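Local coordinates for Galactose/lactose metabolism regulatory protein GAL80 (Saccharomyces cerevisiae, PDB 3BTV), which binds the activator GAL4 and blocks its activation of the lactose and galactose metabolic genes when no inducing sugar is present, at residues B[21-26]-B[48-53]; B[52-57]-B[76-81]; B[163-168]-B[224-229]; B[228-233]-B[268-273]. The protein carries 1 engineered substitution. All coordinates share one frame; numbering follows the deposited sequence.

Interaction 1: residues B[21-26]-B[48-53]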
loop_
_atom_site.group_PDB
_atom_site.type_symbol
_atom_site.label_atom_id
_atom_site.label_comp_id
_atom_site.label_asym_id
_atom_site.label_seq_id
_atom_site.Cartn_x
_atom_site.Cartn_y
_atom_site.Cartn_z
ATOM N N ILE B 21 28.099 23.893 26.617
ATOM C CA ILE B 21 26.962 24.576 26.008
ATOM C C ILE B 21 25.892 24.859 27.065
ATOM O O ILE B 21 25.348 23.934 27.669
ATOM C CB ILE B 21 26.378 23.738 24.850
ATOM C CG1 ILE B 21 27.460 23.463 23.806
ATOM C CG2 ILE B 21 25.202 24.444 24.204
ATOM C CD1 ILE B 21 26.996 22.608 22.654
ATOM N N ARG B 22 25.610 26.138 27.302
ATOM C CA ARG B 22 24.646 26.543 28.328
ATOM C C ARG B 22 23.206 26.444 27.824
ATOM O O ARG B 22 22.836 27.097 26.846
ATOM C CB ARG B 22 24.937 27.966 28.806
ATOM C CG ARG B 22 26.312 28.156 29.436
ATOM C CD ARG B 22 26.532 29.608 29.831
ATOM N NE ARG B 22 26.448 30.505 28.679
ATOM C CZ ARG B 22 26.387 31.831 28.763
ATOM N NH1 ARG B 22 26.395 32.426 29.949
ATOM N NH2 ARG B 22 26.317 32.565 27.662
ATOM N N VAL B 23 22.392 25.644 28.509
ATOM C CA VAL B 23 21.054 25.312 28.021
ATOM C C VAL B 23 19.908 25.822 28.895
ATOM O O VAL B 23 19.857 25.541 30.091
ATOM C CB VAL B 23 20.899 23.782 27.858
ATOM C CG1 VAL B 23 19.528 23.434 27.297
ATOM C CG2 VAL B 23 22.000 23.236 26.968
ATOM N N GLY B 24 18.982 26.555 28.276
ATOM C CA GLY B 24 17.754 26.999 28.918
ATOM C C GLY B 24 16.577 26.135 28.485
ATOM O O GLY B 24 16.349 25.926 27.293
ATOM N N PHE B 25 15.816 25.645 29.455
ATOM C CA PHE B 25 14.799 24.643 29.168
ATOM C C PHE B 25 13.367 25.068 29.508
ATOM O O PHE B 25 13.068 25.476 30.637
ATOM C CB PHE B 25 15.140 23.357 29.905
ATOM C CG PHE B 25 14.922 22.135 29.089
ATOM C CD1 PHE B 25 13.656 21.600 28.954
ATOM C CD2 PHE B 25 15.980 21.531 28.438
ATOM C CE1 PHE B 25 13.449 20.475 28.192
ATOM C CE2 PHE B 25 15.781 20.411 27.670
ATOM C CZ PHE B 25 14.515 19.877 27.548
ATOM N N VAL B 26 12.488 24.965 28.519
ATOM C CA VAL B 26 11.058 25.132 28.737
ATOM C C VAL B 26 10.358 23.786 28.573
ATOM O O VAL B 26 10.321 23.229 27.472
ATOM C CB VAL B 26 10.439 26.109 27.727
ATOM C CG1 VAL B 26 8.963 26.313 28.039
ATOM C CG2 VAL B 26 11.170 27.439 27.746
ATOM N N SER B 48 29.671 17.294 30.149
ATOM C CA SER B 48 30.768 18.145 29.714
ATOM C C SER B 48 30.290 19.155 28.681
ATOM O O SER B 48 30.448 20.367 28.858
ATOM C CB SER B 48 31.893 17.297 29.125
ATOM O OG SER B 48 32.235 16.239 30.002
ATOM N N GLN B 49 29.692 18.642 27.609
ATOM C CA GLN B 49 29.284 19.469 26.479
ATOM C C GLN B 49 28.054 20.330 26.751
ATOM O O GLN B 49 27.828 21.320 26.058
ATOM C CB GLN B 49 29.029 18.603 25.243
ATOM C CG GLN B 49 30.235 17.835 24.743
ATOM C CD GLN B 49 30.240 16.396 25.209
ATOM O OE1 GLN B 49 30.409 15.477 24.410
ATOM N NE2 GLN B 49 30.043 16.191 26.508
ATOM N N PHE B 50 27.257 19.950 27.747
ATOM C CA PHE B 50 26.021 20.670 28.039
ATOM C C PHE B 50 25.815 20.921 29.526
ATOM O O PHE B 50 26.114 20.067 30.360
ATOM C CB PHE B 50 24.815 19.900 27.500
ATOM C CG PHE B 50 24.781 19.777 26.001
ATOM C CD1 PHE B 50 25.207 18.613 25.377
ATOM C CD2 PHE B 50 24.304 20.816 25.218
ATOM C CE1 PHE B 50 25.171 18.487 23.998
ATOM C CE2 PHE B 50 24.260 20.700 23.841
ATOM C CZ PHE B 50 24.693 19.533 23.229
ATOM N N GLN B 51 25.281 22.094 29.846
ATOM C CA GLN B 51 24.897 22.417 31.209
ATOM C C GLN B 51 23.595 23.212 31.237
ATOM O O GLN B 51 23.435 24.185 30.501
ATOM C CB GLN B 51 26.009 23.200 31.912
ATOM C CG GLN B 51 27.048 22.325 32.597
ATOM C CD GLN B 51 26.432 21.392 33.621
ATOM O OE1 GLN B 51 26.015 20.281 33.296
ATOM N NE2 GLN B 51 26.376 21.840 34.871
ATOM N N ILE B 52 22.670 22.792 32.094
ATOM C CA ILE B 52 21.400 23.489 32.255
ATOM C C ILE B 52 21.543 24.679 33.199
ATOM O O ILE B 52 21.596 24.516 34.418
ATOM C CB ILE B 52 20.305 22.534 32.769
ATOM C CG1 ILE B 52 19.955 21.502 31.689
ATOM C CG2 ILE B 52 19.065 23.304 33.177
ATOM C CD1 ILE B 52 18.930 20.469 32.131
ATOM N N THR B 53 21.600 25.877 32.626
ATOM C CA THR B 53 21.823 27.086 33.405
ATOM C C THR B 53 20.535 27.871 33.637
ATOM O O THR B 53 20.501 28.799 34.443
ATOM C CB THR B 53 22.844 28.012 32.720
ATOM O OG1 THR B 53 22.288 28.518 31.499
ATOM C CG2 THR B 53 24.134 27.257 32.421
#
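With chi1 at -58° Ile21 sets CG1 anti to its own carbonyl carbon, and Phe50 places CG likewise at -65°, so the two side chains leave neighbouring parallel strands side by side and point the same way. The ring therefore runs along the isoleucine: Phe50 CE2 meets Ile21 CD1 at 3.5 Å, and Phe50 CD2 lies 3.6 Å from Ile21 CB. Val23, on the same face of the sheet, comes to the ring edge, its CG2 3.8 Å from Phe50 CD2 and near the ring plane. Arg22 points to the other face, where its CB touches Thr53 CG2 at 3.8 Å before the guanidinium leads off to a salt bridge with Asp91. Backbone hydrogen bonds set the register. Ile21 N donates to Gln49 O at 2.6 Å, from above the carbonyl plane. Ile21 O accepts from Gln51 N at 2.9 Å. Val23 N meets Gln51 O within its carbonyl plane at 2.7 Å. The last bond, Thr53 N to Val23 O, is longer at 3.1 Å and bent to 137°. An alanine at Ile21 would keep CB but remove CD1, and would probably leave the Phe50 ring less firmly held. Strands 21-26 and 50-56 belong to one beta-alpha-beta unit of the Rossmann fold, with helix 39-45 between them; strand 92-95 continues the sheet beyond 21-26, and helix 363-380 covers this end, Tyr372 meeting Phe50 edge-to-face and His379 touching Ile21.

Interaction 2: residues B[52-57]-B[76-81]; sequences ITALYS and TAFPTL
Three backbone hydrogen bonds join the strands, in the parallel pairing of Ala54 with Thr76 and Leu55 with Ala77. Phe78 N meets Leu55 O nearly along the C=O axis, at 3.1 Å. Thr76 N reaches Thr53 O at 3.2 Å from well above the carbonyl plane, and Leu55 N to Thr76 O is weak, 3.3 Å long and bent to 131°. Apolar contact is lighter here: Ala54 CB lies 3.7 Å from Phe78 CE1.

The aromatic contacts centre on Tyr56. Its CG is anti to the backbone N (chi1 166°), which carries the ring beneath the turn that leads into helix 81-86, with Thr80 at the N-cap. Two carbonyls sit at the ring edge, in its plane: Phe78 O is 3.5 Å from Tyr56 CD1, and Pro79 O is 3.6 Å from Tyr56 CE1. Leu55 O likewise borders the edge of the Phe78 ring. Leu81 CA covers one face of Tyr56, offset toward the rim. Leu81 N is 3.5 Å from Tyr56 CE1, and Leu81 CD1 approaches Tyr56 CE2 at 3.9 Å as the side chains cross at about a right angle. Phe84 of helix 81-86 also touches Tyr56. A serine at Tyr56 would lose this ring and would probably leave the helix start less well supported. Carbonyl oxygens at electropositive ring edges are probably favourable, so aromatic packing may add much to three modest backbone bonds.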
loop_
_atom_site.group_PDB
_atom_site.type_symbol
_atom_site.label_atom_id
_atom_site.label_comp_id
_atom_site.label_asym_id
_atom_site.label_seq_id
_atom_site.Cartn_x
_atom_site.Cartn_y
_atom_site.Cartn_z
ATOM N N ILE B 52 22.670 22.792 32.094
ATOM C CA ILE B 52 21.400 23.489 32.255
ATOM C C ILE B 52 21.543 24.679 33.199
ATOM O O ILE B 52 21.596 24.516 34.418
ATOM C CB ILE B 52 20.305 22.534 32.769
ATOM C CG1 ILE B 52 19.955 21.502 31.689
ATOM C CG2 ILE B 52 19.065 23.304 33.177
ATOM C CD1 ILE B 52 18.930 20.469 32.131
ATOM N N THR B 53 21.600 25.877 32.626
ATOM C CA THR B 53 21.823 27.086 33.405
ATOM C C THR B 53 20.535 27.871 33.637
ATOM O O THR B 53 20.501 28.799 34.443
ATOM C CB THR B 53 22.844 28.012 32.720
ATOM O OG1 THR B 53 22.288 28.518 31.499
ATOM C CG2 THR B 53 24.134 27.257 32.421
ATOM N N ALA B 54 19.478 27.501 32.926
ATOM C CA ALA B 54 18.206 28.199 33.050
ATOM C C ALA B 54 17.037 27.236 32.902
ATOM O O ALA B 54 17.168 26.174 32.296
ATOM C CB ALA B 54 18.112 29.304 32.021
ATOM N N LEU B 55 15.888 27.618 33.449
ATOM C CA LEU B 55 14.714 26.755 33.433
ATOM C C LEU B 55 13.487 27.635 33.594
ATOM O O LEU B 55 13.503 28.572 34.392
ATOM C CB LEU B 55 14.790 25.766 34.597
ATOM C CG LEU B 55 14.393 24.315 34.362
ATOM C CD1 LEU B 55 15.400 23.653 33.447
ATOM C CD2 LEU B 55 14.302 23.564 35.680
ATOM N N TYR B 56 12.426 27.351 32.846
ATOM C CA TYR B 56 11.204 28.138 32.996
ATOM C C TYR B 56 9.921 27.344 32.822
ATOM O O TYR B 56 9.840 26.441 32.002
ATOM C CB TYR B 56 11.179 29.330 32.036
ATOM C CG TYR B 56 9.806 29.956 31.917
ATOM C CD1 TYR B 56 9.353 30.873 32.860
ATOM C CD2 TYR B 56 8.953 29.614 30.874
ATOM C CE1 TYR B 56 8.092 31.443 32.763
ATOM C CE2 TYR B 56 7.691 30.177 30.769
ATOM C CZ TYR B 56 7.266 31.094 31.716
ATOM O OH TYR B 56 6.015 31.654 31.613
ATOM N N SER B 57 8.916 27.713 33.604
ATOM C CA SER B 57 7.560 27.216 33.420
ATOM C C SER B 57 6.601 28.176 34.120
ATOM O O SER B 57 7.022 28.968 34.968
ATOM C CB SER B 57 7.414 25.792 33.969
ATOM O OG SER B 57 7.587 25.755 35.373
ATOM N N THR B 76 19.026 28.422 37.270
ATOM C CA THR B 76 18.190 29.334 38.031
ATOM C C THR B 76 16.795 29.351 37.422
ATOM O O THR B 76 16.648 29.351 36.202
ATOM C CB THR B 76 18.780 30.759 38.051
ATOM O OG1 THR B 76 18.975 31.217 36.708
ATOM C CG2 THR B 76 20.119 30.764 38.771
ATOM N N ALA B 77 15.775 29.358 38.276
ATOM C CA ALA B 77 14.386 29.311 37.824
ATOM C C ALA B 77 13.819 30.703 37.549
ATOM O O ALA B 77 13.503 31.450 38.477
ATOM C CB ALA B 77 13.522 28.581 38.843
ATOM N N PHE B 78 13.681 31.041 36.271
ATOM C CA PHE B 78 13.181 32.358 35.880
ATOM C C PHE B 78 11.676 32.481 36.083
ATOM O O PHE B 78 10.938 31.512 35.897
ATOM C CB PHE B 78 13.571 32.684 34.437
ATOM C CG PHE B 78 15.042 32.933 34.254
ATOM C CD1 PHE B 78 15.957 31.898 34.389
ATOM C CD2 PHE B 78 15.512 34.202 33.958
ATOM C CE1 PHE B 78 17.312 32.124 34.228
ATOM C CE2 PHE B 78 16.868 34.434 33.796
ATOM C CZ PHE B 78 17.768 33.395 33.932
ATOM N N PRO B 79 11.223 33.684 36.472
ATOM C CA PRO B 79 9.835 33.972 36.840
ATOM C C PRO B 79 8.949 34.162 35.621
ATOM O O PRO B 79 7.814 33.683 35.596
ATOM C CB PRO B 79 9.939 35.311 37.593
ATOM C CG PRO B 79 11.416 35.627 37.692
ATOM C CD PRO B 79 12.070 34.880 36.588
ATOM N N THR B 80 9.470 34.870 34.625
ATOM C CA THR B 80 8.704 35.189 33.428
ATOM C C THR B 80 9.392 34.633 32.194
ATOM O O THR B 80 10.590 34.342 32.216
ATOM C CB THR B 80 8.562 36.712 33.252
ATOM O OG1 THR B 80 9.856 37.291 33.035
ATOM C CG2 THR B 80 7.945 37.332 34.490
ATOM N N LEU B 81 8.636 34.487 31.115
ATOM C CA LEU B 81 9.222 34.067 29.852
ATOM C C LEU B 81 10.204 35.143 29.403
ATOM O O LEU B 81 11.249 34.850 28.823
ATOM C CB LEU B 81 8.136 33.862 28.795
ATOM C CG LEU B 81 8.583 33.281 27.448
ATOM C CD1 LEU B 81 9.234 31.918 27.635
ATOM C CD2 LEU B 81 7.412 33.193 26.469
#

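Interaction 3: residues B[163-168]-B[224-229]; sequences RAKELI and MTSSYF
A buried lysine, Lys165, ends beside the last turn of a helix. Its side chain runs extended from a CG anti to the backbone N (chi1 -175°) and bends only at its last torsion (chi4 58°), which brings Lys165 NZ to 3.0 Å from Ser226 OG. Its established partners lie outside the two segments: the ammonium is hydrogen-bonded to Tyr223 O and Phe397 O, and makes cation-pi contacts with the rings of Tyr223 and Phe399. A carbonyl at the end of helix 209-225, the carbonyl of Phe397 and two aromatic rings would be expected to favour the charged form despite burial.

Below the lysine the backbones come close, Lys165 CA and Met224 CA lying 4.3 Å apart. Ile168 CD1 packs on the main chain, 3.6 Å from Met224 O, and more loosely on Met224 CB at 4.4 Å. Met224, extended through chi2 and then bent at chi3 (-65°), sends SD to 3.7 Å from Ala164 CB. Beneath both segments strand 305-310 supplies the floor, Leu306 touching Ala164 and Ile168 and Leu308 touching Met224.

Helix 209-225 ends in a Schellman motif, with Ser226 at positive phi as its C-prime residue, Ser227 N bonded to Gln222 O and Ser226 N to Tyr223 O. Helix 159-169 meets this C-terminal end over strand 305-310, consistent with the alpha/beta C-terminal domain of GFO/IDH/MocA-type proteins, in which helices cover a large mixed sheet.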
loop_
_atom_site.group_PDB
_atom_site.type_symbol
_atom_site.label_atom_id
_atom_site.label_comp_id
_atom_site.label_asym_id
_atom_site.label_seq_id
_atom_site.Cartn_x
_atom_site.Cartn_y
_atom_site.Cartn_z
ATOM N N ARG B 163 22.380 3.198 9.136
ATOM C CA ARG B 163 22.895 2.008 8.446
ATOM C C ARG B 163 22.153 1.798 7.117
ATOM O O ARG B 163 22.771 1.571 6.078
ATOM C CB ARG B 163 22.774 0.754 9.323
ATOM C CG ARG B 163 23.881 0.600 10.372
ATOM C CD ARG B 163 25.047 -0.264 9.871
ATOM N NE ARG B 163 25.995 -0.600 10.939
ATOM C CZ ARG B 163 26.942 -1.535 10.850
ATOM N NH1 ARG B 163 27.079 -2.249 9.740
ATOM N NH2 ARG B 163 27.754 -1.763 11.876
ATOM N N ALA B 164 20.829 1.896 7.138
ATOM C CA ALA B 164 20.064 1.751 5.890
ATOM C C ALA B 164 20.473 2.810 4.850
ATOM O O ALA B 164 20.692 2.499 3.655
ATOM C CB ALA B 164 18.582 1.810 6.165
ATOM N N LYS B 165 20.580 4.058 5.306
ATOM C CA LYS B 165 20.970 5.165 4.433
ATOM C C LYS B 165 22.340 4.886 3.806
ATOM O O LYS B 165 22.551 5.129 2.617
ATOM C CB LYS B 165 21.040 6.473 5.217
ATOM C CG LYS B 165 21.330 7.730 4.351
ATOM C CD LYS B 165 21.192 9.000 5.209
ATOM C CE LYS B 165 21.693 10.259 4.507
ATOM N NZ LYS B 165 21.005 10.541 3.231
ATOM N N GLU B 166 23.267 4.387 4.624
ATOM C CA GLU B 166 24.623 4.100 4.160
ATOM C C GLU B 166 24.585 3.033 3.080
ATOM O O GLU B 166 25.179 3.204 2.020
ATOM C CB GLU B 166 25.529 3.653 5.316
ATOM C CG GLU B 166 25.881 4.783 6.277
ATOM C CD GLU B 166 26.622 4.310 7.522
ATOM O OE1 GLU B 166 26.854 3.089 7.661
ATOM O OE2 GLU B 166 26.964 5.166 8.368
ATOM N N LEU B 167 23.861 1.943 3.346
ATOM C CA LEU B 167 23.760 0.852 2.382
ATOM C C LEU B 167 23.166 1.335 1.058
ATOM O O LEU B 167 23.675 1.043 -0.031
ATOM C CB LEU B 167 22.955 -0.303 2.977
ATOM C CG LEU B 167 23.740 -1.003 4.102
ATOM C CD1 LEU B 167 22.870 -1.896 4.971
ATOM C CD2 LEU B 167 24.950 -1.790 3.541
ATOM N N ILE B 168 22.083 2.080 1.153
ATOM C CA ILE B 168 21.450 2.603 -0.039
ATOM C C ILE B 168 22.385 3.523 -0.809
ATOM O O ILE B 168 22.545 3.364 -2.014
ATOM C CB ILE B 168 20.166 3.342 0.295
ATOM C CG1 ILE B 168 19.146 2.342 0.843
ATOM C CG2 ILE B 168 19.634 4.070 -0.939
ATOM C CD1 ILE B 168 17.929 3.005 1.482
ATOM N N MET B 224 16.527 8.494 4.162
ATOM C CA MET B 224 17.256 7.262 3.812
ATOM C C MET B 224 17.465 7.098 2.311
ATOM O O MET B 224 18.475 6.560 1.879
ATOM C CB MET B 224 16.487 6.030 4.303
ATOM C CG MET B 224 16.595 5.761 5.775
ATOM S SD MET B 224 15.767 4.208 6.182
ATOM C CE MET B 224 14.042 4.576 5.798
ATOM N N THR B 225 16.487 7.526 1.517
ATOM C CA THR B 225 16.576 7.363 0.087
ATOM C C THR B 225 17.188 8.602 -0.542
ATOM O O THR B 225 17.423 8.647 -1.741
ATOM C CB THR B 225 15.187 7.107 -0.553
ATOM O OG1 THR B 225 14.343 8.254 -0.355
ATOM C CG2 THR B 225 14.530 5.866 0.058
ATOM N N SER B 226 17.446 9.615 0.273
ATOM C CA SER B 226 17.938 10.895 -0.242
ATOM C C SER B 226 17.073 11.419 -1.391
ATOM O O SER B 226 17.595 11.815 -2.428
ATOM C CB SER B 226 19.387 10.774 -0.729
ATOM O OG SER B 226 20.255 10.374 0.318
ATOM N N SER B 227 15.758 11.411 -1.222
ATOM C CA SER B 227 14.874 11.991 -2.235
ATOM C C SER B 227 13.645 12.590 -1.592
ATOM O O SER B 227 13.150 12.061 -0.596
ATOM C CB SER B 227 14.423 10.934 -3.248
ATOM O OG SER B 227 13.619 11.537 -4.256
ATOM N N TYR B 228 13.156 13.695 -2.154
ATOM C CA TYR B 228 11.822 14.191 -1.835
ATOM C C TYR B 228 10.795 13.596 -2.801
ATOM O O TYR B 228 11.148 12.924 -3.767
ATOM C CB TYR B 228 11.761 15.728 -1.908
ATOM C CG TYR B 228 12.681 16.401 -0.913
ATOM C CD1 TYR B 228 13.788 17.122 -1.335
ATOM C CD2 TYR B 228 12.458 16.286 0.452
ATOM C CE1 TYR B 228 14.642 17.725 -0.421
ATOM C CE2 TYR B 228 13.298 16.884 1.367
ATOM C CZ TYR B 228 14.390 17.600 0.925
ATOM O OH TYR B 228 15.225 18.185 1.845
ATOM N N PHE B 229 9.522 13.864 -2.535
ATOM C CA PHE B 229 8.454 13.352 -3.391
ATOM C C PHE B 229 8.201 14.257 -4.581
ATOM O O PHE B 229 8.386 15.458 -4.491
ATOM C CB PHE B 229 7.164 13.178 -2.596
ATOM C CG PHE B 229 7.168 11.974 -1.724
ATOM C CD1 PHE B 229 7.649 12.048 -0.430
ATOM C CD2 PHE B 229 6.720 10.755 -2.205
ATOM C CE1 PHE B 229 7.670 10.925 0.376
ATOM C CE2 PHE B 229 6.736 9.618 -1.396
ATOM C CZ PHE B 229 7.214 9.713 -0.109
#

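Interaction 4: residues B[228-233]-B[268-273]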
loop_
_atom_site.group_PDB
_atom_site.type_symbol
_atom_site.label_atom_id
_atom_site.label_comp_id
_atom_site.label_asym_id
_atom_site.label_seq_id
_atom_site.Cartn_x
_atom_site.Cartn_y
_atom_site.Cartn_z
ATOM N N TYR B 228 13.156 13.695 -2.154
ATOM C CA TYR B 228 11.822 14.191 -1.835
ATOM C C TYR B 228 10.795 13.596 -2.801
ATOM O O TYR B 228 11.148 12.924 -3.767
ATOM C CB TYR B 228 11.761 15.728 -1.908
ATOM C CG TYR B 228 12.681 16.401 -0.913
ATOM C CD1 TYR B 228 13.788 17.122 -1.335
ATOM C CD2 TYR B 228 12.458 16.286 0.452
ATOM C CE1 TYR B 228 14.642 17.725 -0.421
ATOM C CE2 TYR B 228 13.298 16.884 1.367
ATOM C CZ TYR B 228 14.390 17.600 0.925
ATOM O OH TYR B 228 15.225 18.185 1.845
ATOM N N PHE B 229 9.522 13.864 -2.535
ATOM C CA PHE B 229 8.454 13.352 -3.391
ATOM C C PHE B 229 8.201 14.257 -4.581
ATOM O O PHE B 229 8.386 15.458 -4.491
ATOM C CB PHE B 229 7.164 13.178 -2.596
ATOM C CG PHE B 229 7.168 11.974 -1.724
ATOM C CD1 PHE B 229 7.649 12.048 -0.430
ATOM C CD2 PHE B 229 6.720 10.755 -2.205
ATOM C CE1 PHE B 229 7.670 10.925 0.376
ATOM C CE2 PHE B 229 6.736 9.618 -1.396
ATOM C CZ PHE B 229 7.214 9.713 -0.109
ATOM N N SER B 230 7.768 13.668 -5.689
ATOM C CA SER B 230 7.391 14.424 -6.872
ATOM C C SER B 230 5.880 14.634 -6.843
ATOM O O SER B 230 5.389 15.762 -6.912
ATOM C CB SER B 230 7.809 13.655 -8.132
ATOM O OG SER B 230 7.037 14.031 -9.252
ATOM N N ARG B 231 5.144 13.535 -6.719
ATOM C CA ARG B 231 3.685 13.576 -6.715
ATOM C C ARG B 231 3.147 12.733 -5.569
ATOM O O ARG B 231 3.747 11.743 -5.207
ATOM C CB ARG B 231 3.144 13.057 -8.051
ATOM C CG ARG B 231 3.609 13.892 -9.256
ATOM C CD ARG B 231 2.983 13.449 -10.578
ATOM N NE ARG B 231 1.596 13.894 -10.708
ATOM C CZ ARG B 231 0.972 14.089 -11.867
ATOM N NH1 ARG B 231 1.615 13.888 -13.013
ATOM N NH2 ARG B 231 -0.293 14.494 -11.881
ATOM N N ILE B 232 2.021 13.138 -4.994
ATOM C CA ILE B 232 1.385 12.360 -3.946
ATOM C C ILE B 232 -0.132 12.379 -4.054
ATOM O O ILE B 232 -0.730 13.314 -4.594
ATOM C CB ILE B 232 1.756 12.876 -2.551
ATOM C CG1 ILE B 232 1.265 14.317 -2.392
ATOM C CG2 ILE B 232 3.260 12.837 -2.363
ATOM C CD1 ILE B 232 0.586 14.617 -1.088
ATOM N N ASN B 233 -0.748 11.344 -3.510
ATOM C CA ASN B 233 -2.181 11.321 -3.285
ATOM C C ASN B 233 -2.451 10.721 -1.923
ATOM O O ASN B 233 -1.851 9.713 -1.551
ATOM C CB ASN B 233 -2.900 10.465 -4.331
ATOM C CG ASN B 233 -4.418 10.652 -4.287
ATOM O OD1 ASN B 233 -4.967 11.525 -4.959
ATOM N ND2 ASN B 233 -5.096 9.837 -3.484
ATOM N N GLN B 268 0.023 7.399 -1.226
ATOM C CA GLN B 268 0.832 6.808 -2.287
ATOM C C GLN B 268 1.488 7.938 -3.046
ATOM O O GLN B 268 0.949 9.038 -3.120
ATOM C CB GLN B 268 -0.007 5.905 -3.198
ATOM C CG GLN B 268 -1.064 6.639 -4.026
ATOM C CD GLN B 268 -2.021 5.685 -4.740
ATOM O OE1 GLN B 268 -2.746 6.065 -5.670
ATOM N NE2 GLN B 268 -2.028 4.444 -4.300
ATOM N N GLY B 269 2.672 7.693 -3.577
ATOM C CA GLY B 269 3.383 8.742 -4.268
ATOM C C GLY B 269 4.631 8.259 -4.949
ATOM O O GLY B 269 4.954 7.063 -4.917
ATOM N N THR B 270 5.343 9.198 -5.555
ATOM C CA THR B 270 6.544 8.877 -6.313
ATOM C C THR B 270 7.706 9.712 -5.805
ATOM O O THR B 270 7.560 10.915 -5.582
ATOM C CB THR B 270 6.353 9.198 -7.800
ATOM O OG1 THR B 270 5.969 10.563 -7.924
ATOM C CG2 THR B 270 5.263 8.352 -8.388
ATOM N N LEU B 271 8.857 9.076 -5.622
ATOM C CA LEU B 271 10.065 9.795 -5.254
ATOM C C LEU B 271 10.629 10.521 -6.475
ATOM O O LEU B 271 10.707 9.953 -7.566
ATOM C CB LEU B 271 11.129 8.845 -4.682
ATOM C CG LEU B 271 10.771 8.130 -3.378
ATOM C CD1 LEU B 271 11.949 7.270 -2.919
ATOM C CD2 LEU B 271 10.377 9.130 -2.301
ATOM N N LEU B 272 11.037 11.776 -6.281
ATOM C CA LEU B 272 11.661 12.551 -7.358
ATOM C C LEU B 272 12.809 11.799 -8.033
ATOM O O LEU B 272 12.898 11.733 -9.258
ATOM C CB LEU B 272 12.176 13.881 -6.814
ATOM C CG LEU B 272 11.223 15.046 -7.049
ATOM C CD1 LEU B 272 11.712 16.268 -6.305
ATOM C CD2 LEU B 272 11.079 15.331 -8.558
ATOM N N ASN B 273 13.679 11.214 -7.222
ATOM C CA ASN B 273 14.810 10.464 -7.754
ATOM C C ASN B 273 14.398 9.066 -8.186
ATOM O O ASN B 273 14.263 8.167 -7.366
ATOM C CB ASN B 273 15.948 10.406 -6.729
ATOM C CG ASN B 273 16.533 11.788 -6.430
ATOM O OD1 ASN B 273 16.318 12.747 -7.181
ATOM N ND2 ASN B 273 17.276 11.893 -5.333
#
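Thr270 O is gripped twice from the facing strand: Ser230 N donates a 2.8 Å bond, almost straight at 175° and nearly along the C=O axis, and Phe229 CA adds a CA-H...O contact at 3.4 Å. The other end of Thr270 is held too, its N donating to Arg231 O at 3.0 Å, while Thr270 OG1 accepts a weak bond from Arg231 N. Further along, Asn233 and Gln268 form a hydrogen-bonded antiparallel pair with both backbone bonds made.

Before the corner at Ser230, Leu272 N bonds Tyr228 O at 2.8 Å. There Leu271 CD2 sits over one face of the Phe229 ring, 3.9 Å from its centroid and 14° off the normal, a CH-pi contact. Gly269 is tightly placed, its CA 3.2 Å from Arg231 O, so that a CB there would run into that oxygen.

Gln268 OE1 is hydrogen-bonded to Asn233 of the second subunit, and Thr270 packs on Phe237 of that subunit. The two surfaces thus differ in chemistry: Phe229 and Leu271 face helix 209-225 with apolar groups, whereas Asn233, Gln268 and Thr270 offer a more polar surface on which the two subunits of the assembly meet.

In the fold
The four contacts fall into two pairs, one in each domain. Interactions 1 and 2 come first along the chain, lie 11 Å apart between centres, and share strand 50-56, so that together they join strands 21-26, 50-56 and 76-78 of the parallel Rossmann sheet. Interactions 3 and 4 follow in the C-terminal domain, 14 Å apart between centres. Helix 209-225 leads from one directly into strand 229-237 of the other, and Ser227 OG probably bonds Asn273 N between them. The centres of interactions 2 and 4 are 44 Å apart, on opposite sides of the chain's centre. The two pairs thus sample two separate parts of the chain, the Rossmann sheet and the large mixed sheet that meets the second subunit.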